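Side-chain contacts in leucine aminopeptidase 2, chloroplastic (Streptomyces sp. BC16019, PDB 5LHJ), which probably removes N-terminal amino acids from peptides as a manganese-binding aminopeptidase of the M17 family that acts in bottromycin maturation: residues T220-T225 / L354-R359; D327-L332 / G346-A351. All blocks are in the same frame, centred on the assembly; numbering follows the deposited sequence. Where two conformers were deposited one is given.

Contact 1: T220-T225 / L354-R359; sequences TELGLT and LVRASR
A single water oxygen joins L222 to R356: it donates to the carbonyl O of L222, 2.8 Å from that O, and accepts from NH1 of R356, with 2.9 Å between NH1 and the water. The water lies at the edge of the guanidinium and in its plane. Leucine carbon approaches the same group from a different direction. CD1 of L222 sits over one guanidinium face, while CD2 of L222 comes to 3.8 Å from R356 NH1. R356 reaches this point because CG stands anti to the backbone N (chi1 -176°) and the chain stays extended to NE; chi4 of 80° then swings the flat end across the line of the chain. The main charge partner is E242, which forms a salt bridge with NE and helps fix the rotation of the group. Farther back along the arginine, L224 CD2 makes a looser contact with the methylene CD of R356, at 4.5 Å. Y240 packs on L222, L224 and R356 alike, and Y214 on L222 and R356, so strands 210-214 and 239-245 supply aromatic packing to the pair. The arrangement is helix-to-loop packing in the catalytic domain of an M17 aminopeptidase, joining the C-terminal part of helix 345-358 to the link between helices 216-220 and 225-231 beside the central beta-sheet.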
loop_
_atom_site.group_PDB
_atom_site.type_symbol
_atom_site.label_atom_id
_atom_site.label_comp_id
_atom_site.label_asym_id
_atom_site.label_seq_id
_atom_site.Cartn_x
_atom_site.Cartn_y
_atom_site.Cartn_z
ATOM N N THR A 220 25.003 -8.379 -32.284
ATOM C CA THR A 220 23.951 -7.757 -33.117
ATOM C C THR A 220 23.576 -8.598 -34.359
ATOM O O THR A 220 22.399 -8.720 -34.700
ATOM C CB THR A 220 24.374 -6.332 -33.538
ATOM O OG1 THR A 220 24.634 -5.562 -32.360
ATOM C CG2 THR A 220 23.288 -5.638 -34.381
ATOM N N GLU A 221 24.582 -9.200 -34.994
ATOM C CA GLU A 221 24.384 -10.067 -36.170
ATOM C C GLU A 221 23.454 -11.269 -35.957
ATOM O O GLU A 221 22.860 -11.747 -36.909
ATOM C CB GLU A 221 25.736 -10.596 -36.678
ATOM C CG GLU A 221 26.552 -9.563 -37.426
ATOM C CD GLU A 221 27.948 -10.038 -37.812
ATOM O OE1 GLU A 221 28.306 -11.214 -37.557
ATOM O OE2 GLU A 221 28.707 -9.209 -38.376
ATOM N N LEU A 222 23.356 -11.766 -34.720
ATOM C CA LEU A 222 22.540 -12.941 -34.422
ATOM C C LEU A 222 21.055 -12.624 -34.351
ATOM O O LEU A 222 20.243 -13.532 -34.440
ATOM C CB LEU A 222 22.983 -13.603 -33.118
ATOM C CG LEU A 222 24.443 -14.020 -33.005
ATOM C CD1 LEU A 222 24.622 -14.821 -31.721
ATOM C CD2 LEU A 222 24.889 -14.820 -34.219
ATOM N N GLY A 223 20.699 -11.351 -34.208
ATOM C CA GLY A 223 19.289 -10.949 -34.234
ATOM C C GLY A 223 18.512 -11.318 -32.975
ATOM O O GLY A 223 17.281 -11.499 -33.033
ATOM N N LEU A 224 19.217 -11.411 -31.846
ATOM C CA LEU A 224 18.593 -11.705 -30.544
ATOM C C LEU A 224 18.068 -10.385 -29.970
ATOM O O LEU A 224 18.646 -9.805 -29.043
ATOM C CB LEU A 224 19.597 -12.381 -29.599
ATOM C CG LEU A 224 20.271 -13.659 -30.132
ATOM C CD1 LEU A 224 21.279 -14.223 -29.148
ATOM C CD2 LEU A 224 19.254 -14.720 -30.504
ATOM N N THR A 225 16.954 -9.933 -30.543
ATOM C CA THR A 225 16.418 -8.590 -30.313
ATOM C C THR A 225 15.971 -8.375 -28.881
ATOM O O THR A 225 16.136 -7.292 -28.332
ATOM C CB THR A 225 15.208 -8.304 -31.225
ATOM O OG1 THR A 225 15.488 -8.770 -32.551
ATOM C CG2 THR A 225 14.896 -6.818 -31.257
ATOM N N LEU A 354 15.320 -19.271 -28.080
ATOM C CA LEU A 354 14.546 -20.477 -28.417
ATOM C C LEU A 354 14.349 -20.642 -29.926
ATOM O O LEU A 354 14.389 -21.769 -30.439
ATOM C CB LEU A 354 13.192 -20.475 -27.698
ATOM C CG LEU A 354 13.254 -20.727 -26.193
ATOM C CD1 LEU A 354 11.920 -20.385 -25.546
ATOM C CD2 LEU A 354 13.637 -22.170 -25.888
ATOM N N VAL A 355 14.177 -19.528 -30.638
ATOM C CA VAL A 355 14.097 -19.566 -32.112
ATOM C C VAL A 355 15.427 -20.119 -32.647
ATOM O O VAL A 355 15.448 -21.077 -33.418
ATOM C CB VAL A 355 13.791 -18.182 -32.739
ATOM C CG1 VAL A 355 13.831 -18.245 -34.265
ATOM C CG2 VAL A 355 12.428 -17.649 -32.276
ATOM N N ARG A 356 16.527 -19.524 -32.209
ATOM C CA ARG A 356 17.850 -19.928 -32.663
ATOM C C ARG A 356 18.135 -21.396 -32.313
ATOM O O ARG A 356 18.653 -22.155 -33.150
ATOM C CB ARG A 356 18.925 -19.010 -32.069
ATOM C CG ARG A 356 20.341 -19.298 -32.569
ATOM C CD ARG A 356 21.387 -18.413 -31.921
ATOM N NE ARG A 356 22.733 -18.909 -32.205
ATOM C CZ ARG A 356 23.409 -18.720 -33.338
ATOM N NH1 ARG A 356 22.895 -18.030 -34.361
ATOM N NH2 ARG A 356 24.636 -19.244 -33.458
ATOM N N ALA A 357 17.818 -21.792 -31.087
ATOM C CA ALA A 357 18.115 -23.149 -30.615
ATOM C C ALA A 357 17.305 -24.250 -31.305
ATOM O O ALA A 357 17.784 -25.380 -31.398
ATOM C CB ALA A 357 17.939 -23.253 -29.110
ATOM N N SER A 358 16.097 -23.929 -31.780
ATOM C CA SER A 358 15.207 -24.927 -32.378
ATOM C C SER A 358 15.130 -24.845 -33.913
ATOM O O SER A 358 14.345 -25.574 -34.532
ATOM C CB SER A 358 13.816 -24.782 -31.771
ATOM O OG SER A 358 13.236 -23.538 -32.119
ATOM N N ARG A 359 15.958 -23.990 -34.512
ATOM C CA ARG A 359 15.897 -23.701 -35.959
ATOM C C ARG A 359 16.256 -24.933 -36.788
ATOM O O ARG A 359 17.092 -25.736 -36.355
ATOM C CB ARG A 359 16.830 -22.521 -36.331
ATOM C CG ARG A 359 18.325 -22.840 -36.302
ATOM C CD ARG A 359 19.193 -21.592 -36.391
ATOM N NE ARG A 359 20.616 -21.929 -36.254
ATOM C CZ ARG A 359 21.638 -21.125 -36.557
ATOM N NH1 ARG A 359 21.439 -19.893 -37.033
ATOM N NH2 ARG A 359 22.884 -21.560 -36.381
HETATM O O HOH W 1 20.623 -16.336 -34.724
#

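Contact 2: D327-L332 / G346-A351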
loop_
_atom_site.group_PDB
_atom_site.type_symbol
_atom_site.label_atom_id
_atom_site.label_comp_id
_atom_site.label_asym_id
_atom_site.label_seq_id
_atom_site.Cartn_x
_atom_site.Cartn_y
_atom_site.Cartn_z
ATOM N N ASP A 327 6.979 -0.225 -25.726
ATOM C CA ASP A 327 7.886 -0.605 -26.812
ATOM C C ASP A 327 7.492 -1.946 -27.400
ATOM O O ASP A 327 6.859 -2.766 -26.732
ATOM C CB ASP A 327 9.338 -0.652 -26.348
ATOM C CG ASP A 327 9.953 0.734 -26.192
ATOM O OD1 ASP A 327 9.286 1.746 -26.532
ATOM O OD2 ASP A 327 11.113 0.798 -25.731
ATOM N N VAL A 328 7.852 -2.136 -28.660
ATOM C CA VAL A 328 7.581 -3.380 -29.352
ATOM C C VAL A 328 8.908 -3.963 -29.805
ATOM O O VAL A 328 9.728 -3.265 -30.431
ATOM C CB VAL A 328 6.577 -3.180 -30.517
ATOM C CG1 VAL A 328 6.481 -4.430 -31.383
ATOM C CG2 VAL A 328 5.210 -2.811 -29.969
ATOM N N VAL A 329 9.109 -5.241 -29.484
ATOM C CA VAL A 329 10.273 -6.003 -29.913
ATOM C C VAL A 329 9.880 -6.866 -31.115
ATOM O O VAL A 329 8.910 -7.625 -31.046
ATOM C CB VAL A 329 10.811 -6.894 -28.770
ATOM C CG1 VAL A 329 11.914 -7.818 -29.275
ATOM C CG2 VAL A 329 11.301 -6.022 -27.619
ATOM N N ARG A 330 10.639 -6.747 -32.206
ATOM C CA ARG A 330 10.504 -7.631 -33.364
ATOM C C ARG A 330 11.552 -8.739 -33.243
ATOM O O ARG A 330 12.754 -8.484 -33.340
ATOM C CB ARG A 330 10.688 -6.834 -34.663
ATOM C CG ARG A 330 10.770 -7.651 -35.953
ATOM C CD ARG A 330 9.488 -7.735 -36.751
ATOM N NE ARG A 330 8.776 -6.459 -36.904
ATOM C CZ ARG A 330 7.579 -6.335 -37.483
ATOM N NH1 ARG A 330 6.961 -7.397 -38.003
ATOM N NH2 ARG A 330 6.988 -5.141 -37.536
ATOM N N HIS A 331 11.074 -9.967 -33.066
ATOM C CA HIS A 331 11.936 -11.101 -32.753
ATOM C C HIS A 331 12.576 -11.709 -33.994
ATOM O O HIS A 331 12.237 -11.347 -35.138
ATOM C CB HIS A 331 11.139 -12.171 -31.995
ATOM C CG HIS A 331 10.702 -11.738 -30.632
ATOM N ND1 HIS A 331 11.562 -11.667 -29.556
ATOM C CD2 HIS A 331 9.489 -11.361 -30.167
ATOM C CE1 HIS A 331 10.896 -11.260 -28.489
ATOM N NE2 HIS A 331 9.640 -11.065 -28.835
ATOM N N LEU A 332 13.490 -12.647 -33.751
ATOM C CA LEU A 332 14.214 -13.382 -34.809
ATOM C C LEU A 332 13.307 -14.153 -35.786
ATOM O O LEU A 332 13.691 -14.348 -36.951
ATOM C CB LEU A 332 15.216 -14.349 -34.145
ATOM C CG LEU A 332 16.162 -15.188 -35.018
ATOM C CD1 LEU A 332 17.036 -14.286 -35.858
ATOM C CD2 LEU A 332 17.037 -16.056 -34.121
ATOM N N GLY A 346 12.585 -11.641 -18.646
ATOM C CA GLY A 346 13.159 -12.956 -18.902
ATOM C C GLY A 346 12.587 -13.648 -20.130
ATOM O O GLY A 346 13.332 -14.183 -20.968
ATOM N N ARG A 347 11.258 -13.640 -20.255
ATOM C CA ARG A 347 10.626 -14.322 -21.380
ATOM C C ARG A 347 10.994 -13.659 -22.717
ATOM O O ARG A 347 11.150 -14.335 -23.733
ATOM C CB ARG A 347 9.105 -14.423 -21.187
ATOM C CG ARG A 347 8.322 -13.117 -21.297
ATOM C CD ARG A 347 6.929 -13.282 -20.692
ATOM N NE ARG A 347 7.019 -13.428 -19.248
ATOM C CZ ARG A 347 5.997 -13.590 -18.402
ATOM N NH1 ARG A 347 4.738 -13.657 -18.824
ATOM N NH2 ARG A 347 6.256 -13.689 -17.112
ATOM N N VAL A 348 11.168 -12.344 -22.685
ATOM C CA VAL A 348 11.526 -11.551 -23.863
ATOM C C VAL A 348 12.966 -11.864 -24.313
ATOM O O VAL A 348 13.228 -11.979 -25.502
ATOM C CB VAL A 348 11.322 -10.032 -23.577
ATOM C CG1 VAL A 348 11.824 -9.162 -24.721
ATOM C CG2 VAL A 348 9.858 -9.739 -23.284
ATOM N N VAL A 349 13.870 -12.019 -23.356
ATOM C CA VAL A 349 15.255 -12.402 -23.624
ATOM C C VAL A 349 15.333 -13.841 -24.195
ATOM O O VAL A 349 16.041 -14.103 -25.174
ATOM C CB VAL A 349 16.110 -12.280 -22.342
ATOM C CG1 VAL A 349 17.481 -12.879 -22.539
ATOM C CG2 VAL A 349 16.226 -10.821 -21.891
ATOM N N LEU A 350 14.614 -14.770 -23.577
ATOM C CA LEU A 350 14.629 -16.167 -23.995
ATOM C C LEU A 350 14.036 -16.409 -25.384
ATOM O O LEU A 350 14.473 -17.327 -26.073
ATOM C CB LEU A 350 13.884 -17.039 -22.981
ATOM C CG LEU A 350 14.512 -17.157 -21.589
ATOM C CD1 LEU A 350 13.549 -17.808 -20.590
ATOM C CD2 LEU A 350 15.793 -17.929 -21.675
ATOM N N ALA A 351 13.039 -15.607 -25.772
ATOM C CA ALA A 351 12.276 -15.813 -27.018
ATOM C C ALA A 351 13.165 -16.074 -28.229
ATOM O O ALA A 351 13.079 -17.123 -28.875
ATOM C CB ALA A 351 11.375 -14.615 -27.280
#
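Strand 328-330 and its continuation to L332 run in roughly the same sense as, but inclined to, helix 345-358, with the CA atoms of V329 and V348 8.3 Å apart and those of H331 and A351 7.4 Å apart. This is beta-alpha packing within the M17 catalytic domain: the strand forms one outer edge, within this chain, of a small three-stranded sheet, pairing antiparallel with 336-338, and lies against the helix that begins at E345, a manganese ligand where the metal is bound. V329 and V348 meet through methyl groups, CG2 to CG1, at a loose 4.3 Å. H331 carries the closer contact. With CG beside its backbone N (chi1 -67°) the imidazole reaches over to the helix, and its carbon CE1 approaches the carbonyl O of V348 from the ring edge, close to the ring plane. V329 CG1 lies 3.7 Å above one face of the same ring, offset toward the rim. Both ring nitrogens are hydrogen-bonded, NE2 to T337 OG1 on the neighbouring strand and ND1 to OD2 of D352, one residue beyond A351, whose OD1 takes the backbone N of L332 and so ties the strand's exit to the helix; F451 adds an edge-to-face ring contact. The ring is therefore pinned in its buried place at two points and its flip is fixed; the carboxylate of D352 probably polarises it. On the outer side of the strand, V328 packs on P187 of the second subunit. From the helix, CB of A351 meets the imidazole obliquely, 3.6 Å from H331 CE1 and 3.7 Å from H331 ND1.

How the contacts relate
Both contacts use helix 345-358, contact 2 its first half near the manganese site and contact 1 its C-terminal part, away from that site. All the touching residues of contact 2 are buried, and it combines apolar valine contacts with an imidazole whose two nitrogens are hydrogen-bonded; contact 1 is only partly buried and relies on water and an arginine whose charge is paired with E242, outside both segments. The centres lie about 10 Å apart and the two meet directly: T225 OG1 probably hydrogen-bonds to R330 O, and the backbone around L222 and G223 packs on the side chain of L332. Along the chain, contact 2 is nested within the loop closed by contact 1.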